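Local coordinates for protein 2-dehydro-3-deoxyphosphogluconate aldolase (Vibrio fischeri, PDB 3NZR) that is an aldolase of the KDGP family that adopts a TIM-barrel fold and carries bound magnesium ions in the crystal, at residues A[112-117]-A[186-191]; A[159-164]-A[176-181]; A[195-200]-A[236-241]. All blocks are in the same frame, centred on the assembly; numbering follows the deposited sequence.

Contact 1 (A[112-117]-A[186-191]); sequences KSIVNG and DFWLEP
N116 and E190 reach towards each other from two strands, 114-117 and 188-191, that are parallel in their sheet but splayed by 63°, with strand 160-163 between them. The amide and the carboxylate stand nearly at right angles, their planes 75° apart. N116 ND2 donates to E190 OE1 at 2.8 Å, a bond to be taken with reserve, since OE1 is crowded by a neighbouring atom. The second carboxylate oxygen rests against carbon: E190 OE2 is 3.4 Å from N116 CB and 3.8 Å from I114 CG2, and it is hydrogen-bonded to S160 OG of the intervening strand. E190 swings out with CG anti to its own carbonyl carbon (chi1 -48°) and then runs extended, which carries the carboxylate across to the first strand. The N116 amide is gripped elsewhere as well: OD1 accepts from Q96 N, and ND2 also meets N95 OD1. This polar end is the tight, buried part. The other end is looser and apolar, where I114 CG1 meets the rim of the W188 indole in the ring plane, 3.9 Å from CZ3. W188 is partly open to solvent. Strands two places apart in this way bring their side chains together across the inner side of a curved parallel sheet, as in the interior of a TIM barrel.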
# COMPACT_ATOMS: atom_id res chain seq x y z
N LYS A 112 13.90 -9.70 3.29
CA LYS A 112 13.92 -11.08 3.69
C LYS A 112 12.69 -11.52 4.49
O LYS A 112 12.18 -12.62 4.29
CB LYS A 112 15.17 -11.35 4.53
CG LYS A 112 16.47 -11.33 3.71
CD LYS A 112 17.71 -11.54 4.59
CE LYS A 112 19.02 -11.17 3.89
NZ LYS A 112 19.19 -12.08 2.72
N SER A 113 12.24 -10.70 5.44
CA SER A 113 11.01 -11.01 6.18
C SER A 113 9.84 -11.21 5.23
O SER A 113 9.65 -10.42 4.25
CB SER A 113 10.63 -9.94 7.17
OG SER A 113 11.65 -9.60 8.11
N ILE A 114 9.06 -12.25 5.52
CA ILE A 114 7.86 -12.55 4.75
C ILE A 114 6.78 -11.56 5.24
O ILE A 114 6.49 -11.51 6.41
CB ILE A 114 7.42 -14.00 4.99
CG1 ILE A 114 8.45 -14.95 4.46
CG2 ILE A 114 6.06 -14.28 4.26
CD1 ILE A 114 8.53 -16.24 5.13
N VAL A 115 6.21 -10.76 4.35
CA VAL A 115 5.08 -9.90 4.70
C VAL A 115 3.87 -10.45 3.93
O VAL A 115 3.82 -10.36 2.67
CB VAL A 115 5.30 -8.46 4.31
CG1 VAL A 115 4.02 -7.57 4.78
CG2 VAL A 115 6.57 -7.87 4.99
N ASN A 116 2.89 -10.97 4.67
CA ASN A 116 1.64 -11.42 4.03
C ASN A 116 0.63 -10.32 3.88
O ASN A 116 0.79 -9.24 4.46
CB ASN A 116 1.14 -12.69 4.66
CG ASN A 116 0.43 -12.49 5.96
OD1 ASN A 116 -0.18 -11.42 6.23
ND2 ASN A 116 0.43 -13.54 6.76
N GLY A 117 -0.35 -10.49 3.03
CA GLY A 117 -1.44 -9.52 2.87
C GLY A 117 -2.81 -10.20 2.85
O GLY A 117 -3.06 -11.12 2.04
N ASP A 186 3.73 -16.82 -9.46
CA ASP A 186 4.85 -17.23 -8.62
C ASP A 186 4.90 -16.53 -7.24
O ASP A 186 5.91 -15.95 -6.87
CB ASP A 186 6.10 -16.91 -9.37
CG ASP A 186 7.31 -17.22 -8.58
OD1 ASP A 186 7.34 -18.29 -7.88
OD2 ASP A 186 8.24 -16.38 -8.62
N PHE A 187 3.81 -16.58 -6.51
CA PHE A 187 3.62 -15.83 -5.27
C PHE A 187 3.29 -16.88 -4.28
O PHE A 187 2.98 -18.00 -4.67
CB PHE A 187 2.48 -14.86 -5.45
CG PHE A 187 2.52 -13.70 -4.53
CD1 PHE A 187 3.65 -12.93 -4.45
CD2 PHE A 187 1.46 -13.35 -3.78
CE1 PHE A 187 3.72 -11.87 -3.64
CE2 PHE A 187 1.54 -12.24 -2.96
CZ PHE A 187 2.66 -11.53 -2.90
N TRP A 188 3.51 -16.61 -3.02
CA TRP A 188 3.25 -17.58 -1.97
C TRP A 188 1.85 -17.43 -1.38
O TRP A 188 1.15 -16.42 -1.61
CB TRP A 188 4.30 -17.49 -0.86
CG TRP A 188 5.72 -17.54 -1.42
CD1 TRP A 188 6.11 -17.99 -2.66
CD2 TRP A 188 6.90 -17.16 -0.74
NE1 TRP A 188 7.47 -17.88 -2.79
CE2 TRP A 188 7.99 -17.39 -1.63
CE3 TRP A 188 7.17 -16.66 0.53
CZ2 TRP A 188 9.30 -17.11 -1.28
CZ3 TRP A 188 8.47 -16.41 0.87
CH2 TRP A 188 9.52 -16.61 -0.02
N LEU A 189 1.45 -18.40 -0.58
CA LEU A 189 0.05 -18.53 -0.13
C LEU A 189 -0.02 -19.04 1.27
O LEU A 189 0.72 -19.95 1.67
CB LEU A 189 -0.65 -19.58 -1.05
CG LEU A 189 -2.14 -19.80 -0.86
CD1 LEU A 189 -2.99 -18.55 -1.05
CD2 LEU A 189 -2.57 -20.96 -1.81
N GLU A 190 -0.87 -18.44 2.07
CA GLU A 190 -0.99 -18.77 3.48
C GLU A 190 -2.46 -19.07 3.74
O GLU A 190 -3.30 -18.20 4.02
CB GLU A 190 -0.47 -17.62 4.34
CG GLU A 190 0.84 -17.11 3.89
CD GLU A 190 1.57 -16.34 4.96
OE1 GLU A 190 1.06 -16.20 6.14
OE2 GLU A 190 2.62 -15.75 4.57
N PRO A 191 -2.84 -20.35 3.67
CA PRO A 191 -4.24 -20.62 3.97
C PRO A 191 -4.59 -20.47 5.43
O PRO A 191 -3.89 -20.99 6.27
CB PRO A 191 -4.42 -22.07 3.52
CG PRO A 191 -3.22 -22.45 2.82
CD PRO A 191 -2.13 -21.54 3.23

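Contact 2 (A[159-164]-A[176-181]); sequences SSVKYF and ACVAKA
V178 lays its CG2 methyl over one face of the Y163 ring, a CH-pi contact between the helix and the strand of a beta-alpha-beta unit. The unit runs from strand 160-163 through helix 172-184 to strand 188-191, a repeating element of the TIM barrel, and the helix covers its own strand from the outside. V178 is the one residue of 176-181 that touches the strand segment, and it spreads its two methyls over two strand residues. CG1 stands anti to the backbone N (chi1 173°) and approaches V161 CG1 at 4.2 Å, a fairly loose apolar touch. CG2, beside the backbone N, serves the tyrosine. V161 and Y163, two residues apart, both face the helix, whereas the intervening K162 sends its NZ to N95 OD1 on the strand's other side. Neighbouring apolar residues adjoin the pair: L189 of the next strand also packs on V178, I150 and L153 of helix 146-155 adjoin V161, and P121 lies against Y163. Strand and helix meet here through apolar and CH-pi touches; separately, backbone bonds from V161 to W188 and E190 hold the strand to the next one. On the tyrosine the methyl sits off centre: the line from the Y163 ring centroid to V178 CG2 runs 27° off the ring normal, with CG2 3.8 Å from Y163 CE1 and 4.0 Å from Y163 CZ.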
# COMPACT_ATOMS: atom_id res chain seq x y z
N SER A 159 5.12 -10.63 0.12
CA SER A 159 5.64 -11.96 -0.16
C SER A 159 4.58 -13.00 -0.49
O SER A 159 4.86 -13.94 -1.18
CB SER A 159 6.30 -12.44 1.09
OG SER A 159 7.15 -11.45 1.58
N SER A 160 3.38 -12.82 0.06
CA SER A 160 2.34 -13.82 0.12
C SER A 160 0.93 -13.28 0.33
O SER A 160 0.71 -12.16 0.82
CB SER A 160 2.66 -14.84 1.21
OG SER A 160 2.55 -14.26 2.47
N VAL A 161 -0.02 -14.06 -0.20
CA VAL A 161 -1.41 -13.94 0.04
C VAL A 161 -1.82 -14.67 1.31
O VAL A 161 -1.63 -15.92 1.41
CB VAL A 161 -2.17 -14.61 -1.13
CG1 VAL A 161 -3.65 -14.72 -0.72
CG2 VAL A 161 -2.05 -13.68 -2.40
N LYS A 162 -2.44 -13.95 2.27
CA LYS A 162 -3.11 -14.65 3.38
C LYS A 162 -4.61 -14.65 3.07
O LYS A 162 -5.27 -13.60 3.01
CB LYS A 162 -2.90 -13.94 4.68
CG LYS A 162 -3.67 -14.50 5.89
CD LYS A 162 -3.33 -13.65 7.08
CE LYS A 162 -3.72 -14.26 8.40
NZ LYS A 162 -3.40 -13.23 9.45
N TYR A 163 -5.12 -15.83 2.81
CA TYR A 163 -6.46 -16.01 2.37
C TYR A 163 -7.27 -16.37 3.58
O TYR A 163 -7.07 -17.42 4.20
CB TYR A 163 -6.50 -17.17 1.37
CG TYR A 163 -7.75 -17.22 0.61
CD1 TYR A 163 -8.17 -16.10 -0.12
CD2 TYR A 163 -8.55 -18.35 0.60
CE1 TYR A 163 -9.37 -16.09 -0.82
CE2 TYR A 163 -9.73 -18.36 -0.13
CZ TYR A 163 -10.12 -17.23 -0.84
OH TYR A 163 -11.27 -17.20 -1.60
N PHE A 164 -8.13 -15.44 3.97
CA PHE A 164 -8.88 -15.59 5.22
C PHE A 164 -10.15 -14.78 5.11
O PHE A 164 -10.11 -13.65 4.54
CB PHE A 164 -8.04 -15.06 6.36
CG PHE A 164 -8.72 -15.00 7.67
CD1 PHE A 164 -8.64 -16.07 8.58
CD2 PHE A 164 -9.38 -13.84 8.06
CE1 PHE A 164 -9.28 -16.00 9.81
CE2 PHE A 164 -10.01 -13.76 9.30
CZ PHE A 164 -9.97 -14.81 10.17
N ALA A 176 -9.08 -22.97 -4.57
CA ALA A 176 -8.38 -23.58 -5.68
C ALA A 176 -7.99 -22.54 -6.74
O ALA A 176 -6.91 -22.63 -7.30
CB ALA A 176 -9.20 -24.71 -6.31
N CYS A 177 -8.84 -21.56 -7.02
CA CYS A 177 -8.53 -20.53 -8.00
C CYS A 177 -7.47 -19.55 -7.46
O CYS A 177 -6.63 -19.08 -8.21
CB CYS A 177 -9.77 -19.76 -8.35
SG CYS A 177 -9.51 -18.39 -9.48
N VAL A 178 -7.45 -19.28 -6.16
CA VAL A 178 -6.37 -18.44 -5.60
C VAL A 178 -5.02 -19.10 -5.68
O VAL A 178 -4.00 -18.45 -6.02
CB VAL A 178 -6.71 -18.00 -4.19
CG1 VAL A 178 -5.50 -17.26 -3.58
CG2 VAL A 178 -7.96 -17.17 -4.20
N ALA A 179 -4.98 -20.42 -5.40
CA ALA A 179 -3.76 -21.21 -5.47
C ALA A 179 -3.27 -21.20 -6.90
O ALA A 179 -2.09 -21.00 -7.12
CB ALA A 179 -4.00 -22.68 -5.03
N LYS A 180 -4.16 -21.43 -7.89
CA LYS A 180 -3.74 -21.37 -9.30
C LYS A 180 -3.12 -20.04 -9.67
O LYS A 180 -2.04 -19.97 -10.30
CB LYS A 180 -4.93 -21.60 -10.20
CG LYS A 180 -4.57 -21.64 -11.72
CD LYS A 180 -5.80 -22.01 -12.60
CE LYS A 180 -5.33 -22.68 -13.94
NZ LYS A 180 -6.47 -23.31 -14.70
N ALA A 181 -3.74 -18.97 -9.22
CA ALA A 181 -3.24 -17.62 -9.52
C ALA A 181 -1.88 -17.41 -8.85
O ALA A 181 -0.95 -16.87 -9.48
CB ALA A 181 -4.27 -16.53 -9.08

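Contact 3 (A[195-200]-A[236-241]). With MG (magnesium ion), chain F.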
# COMPACT_ATOMS: atom_id res chain seq x y z
N ILE A 195 -8.72 -24.60 9.63
CA ILE A 195 -7.89 -25.72 9.29
C ILE A 195 -7.74 -26.54 10.55
O ILE A 195 -7.47 -26.01 11.66
CB ILE A 195 -6.52 -25.31 8.80
CG1 ILE A 195 -6.59 -24.46 7.52
CG2 ILE A 195 -5.58 -26.52 8.66
CD1 ILE A 195 -5.16 -24.14 7.04
N ASP A 196 -7.99 -27.86 10.40
CA ASP A 196 -7.80 -28.77 11.53
C ASP A 196 -7.08 -30.03 11.06
O ASP A 196 -6.81 -30.14 9.90
CB ASP A 196 -9.11 -29.01 12.30
CG ASP A 196 -10.23 -29.73 11.49
OD1 ASP A 196 -9.97 -30.43 10.48
OD2 ASP A 196 -11.41 -29.57 11.90
N LEU A 197 -6.75 -30.97 11.95
CA LEU A 197 -6.02 -32.18 11.55
C LEU A 197 -6.76 -33.05 10.58
O LEU A 197 -6.15 -33.90 9.92
CB LEU A 197 -5.65 -33.05 12.77
CG LEU A 197 -4.79 -32.45 13.87
CD1 LEU A 197 -4.34 -33.55 14.85
CD2 LEU A 197 -3.56 -31.78 13.25
N GLU A 198 -8.06 -32.90 10.47
CA GLU A 198 -8.83 -33.80 9.62
C GLU A 198 -8.95 -33.27 8.21
O GLU A 198 -9.12 -34.04 7.30
CB GLU A 198 -10.25 -34.03 10.19
CG GLU A 198 -10.25 -34.85 11.44
CD GLU A 198 -9.82 -34.06 12.65
OE1 GLU A 198 -9.99 -32.79 12.70
OE2 GLU A 198 -9.30 -34.73 13.55
N ASN A 199 -8.87 -31.94 8.04
CA ASN A 199 -8.91 -31.37 6.68
C ASN A 199 -7.57 -30.81 6.15
O ASN A 199 -7.53 -30.31 5.06
CB ASN A 199 -9.99 -30.29 6.56
CG ASN A 199 -9.74 -29.09 7.48
OD1 ASN A 199 -8.60 -28.81 7.91
ND2 ASN A 199 -10.83 -28.39 7.79
N TYR A 200 -6.52 -30.88 6.94
CA TYR A 200 -5.20 -30.31 6.60
C TYR A 200 -4.72 -30.93 5.30
O TYR A 200 -4.30 -30.26 4.39
CB TYR A 200 -4.15 -30.62 7.70
CG TYR A 200 -2.79 -30.12 7.38
CD1 TYR A 200 -2.51 -28.72 7.40
CD2 TYR A 200 -1.77 -30.99 7.09
CE1 TYR A 200 -1.23 -28.26 7.14
CE2 TYR A 200 -0.50 -30.54 6.79
CZ TYR A 200 -0.22 -29.17 6.81
OH TYR A 200 1.07 -28.74 6.53
N VAL A 236 1.34 -30.40 16.46
CA VAL A 236 2.40 -29.87 15.61
C VAL A 236 3.19 -31.03 14.93
O VAL A 236 3.50 -30.94 13.74
CB VAL A 236 3.28 -28.93 16.41
CG1 VAL A 236 4.52 -28.43 15.60
CG2 VAL A 236 2.46 -27.71 16.82
N LYS A 237 3.45 -32.14 15.68
CA LYS A 237 4.26 -33.24 15.15
C LYS A 237 3.44 -34.02 14.16
O LYS A 237 3.93 -34.44 13.13
CB LYS A 237 4.69 -34.20 16.27
CG LYS A 237 5.19 -35.56 15.74
CD LYS A 237 5.88 -36.31 16.89
CE LYS A 237 6.40 -37.74 16.52
NZ LYS A 237 5.63 -38.42 15.40
N THR A 238 2.16 -34.18 14.48
CA THR A 238 1.20 -34.75 13.57
C THR A 238 1.11 -33.94 12.27
O THR A 238 1.12 -34.51 11.17
CB THR A 238 -0.15 -34.85 14.31
OG1 THR A 238 0.07 -35.59 15.53
CG2 THR A 238 -1.24 -35.52 13.48
N LEU A 239 1.00 -32.62 12.35
CA LEU A 239 0.98 -31.82 11.14
C LEU A 239 2.33 -31.95 10.35
O LEU A 239 2.34 -31.99 9.12
CB LEU A 239 0.75 -30.37 11.52
CG LEU A 239 -0.65 -29.93 12.02
CD1 LEU A 239 -0.56 -28.57 12.72
CD2 LEU A 239 -1.60 -29.82 10.88
N LEU A 240 3.44 -32.08 11.07
CA LEU A 240 4.75 -32.19 10.39
C LEU A 240 4.79 -33.52 9.66
O LEU A 240 5.21 -33.57 8.51
CB LEU A 240 5.95 -32.09 11.32
CG LEU A 240 7.36 -32.30 10.72
CD1 LEU A 240 7.79 -31.13 9.73
CD2 LEU A 240 8.43 -32.48 11.84
N ASP A 241 4.34 -34.58 10.32
CA ASP A 241 4.40 -35.90 9.69
C ASP A 241 3.45 -35.96 8.47
O ASP A 241 3.79 -36.52 7.45
CB ASP A 241 4.03 -36.97 10.69
CG ASP A 241 5.18 -37.31 11.67
OD1 ASP A 241 6.36 -36.89 11.46
OD2 ASP A 241 4.87 -38.00 12.66
MG MG F . -13.29 -30.39 11.31
O HOH W 1 -12.40 -30.86 9.53
O HOH W 2 -12.68 -32.28 12.39
O HOH W 3 -14.22 -30.04 13.04
O HOH W 4 -15.09 -31.45 10.80
O HOH W 5 -13.91 -28.73 10.63
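D196 OD1 is gripped by three groups: the backbone N atoms of E198 and N199, each at 3.1 Å, and a water that donates to it at 2.6 Å. N199 N meets this oxygen nearly along the C-O direction, while E198 N comes from above the carboxylate plane. Together they form an Asx turn and an Asx motif. The chain pays back in kind, for D196 N gives a short, nearly straight bond to N199 OD1 (2.7 Å, 172°), which locks the turn from both ends. With its CG placed between backbone N and carbonyl carbon (chi1 64°), D196 turns its other oxygen outward, and OD2 binds a magnesium ion at 2.1 Å. D196 OD2 is the one protein atom among the six ligands of the ion; the other five are waters, two of which link it further to D196 OD1 and E198 OE1. The face towards helix 233-247 is apolar. L239 CD2 sits over one face of the Y200 ring, 3.8 Å from its centroid, a CH-pi contact. The same methyl meets L197 CD2 at 3.6 Å, the two leucines crossing at about a right angle, and L197 CD1 touches T238 CG2. At the far end of the ring, Y200 OH is hydrogen-bonded to T243 OG1. The turn links strand 188-191 to helix 200-209, while Y200 and L239, at the start of that helix and midway along helix 233-247, both pack on L16 of strand 16-19.

From the N terminus, the chain first enters contact 1 on strand 114-119 and closes that loop at strand 188-191, with 68 residues between the two segments. Contact 2 lies wholly inside this loop: strand 160-163, the sheet neighbour of both strands of contact 1, is joined there to the helix 172-184 that leads back to 188-191. That strand faces contact 1 on its inner side and helix 172-184 on its outer side. Contact 3 follows in series, about 20 Å from either when measured between centres. It closes a loop of 35 residues, bringing helix 233-247 against the turn between strand 188-191 and helix 200-209.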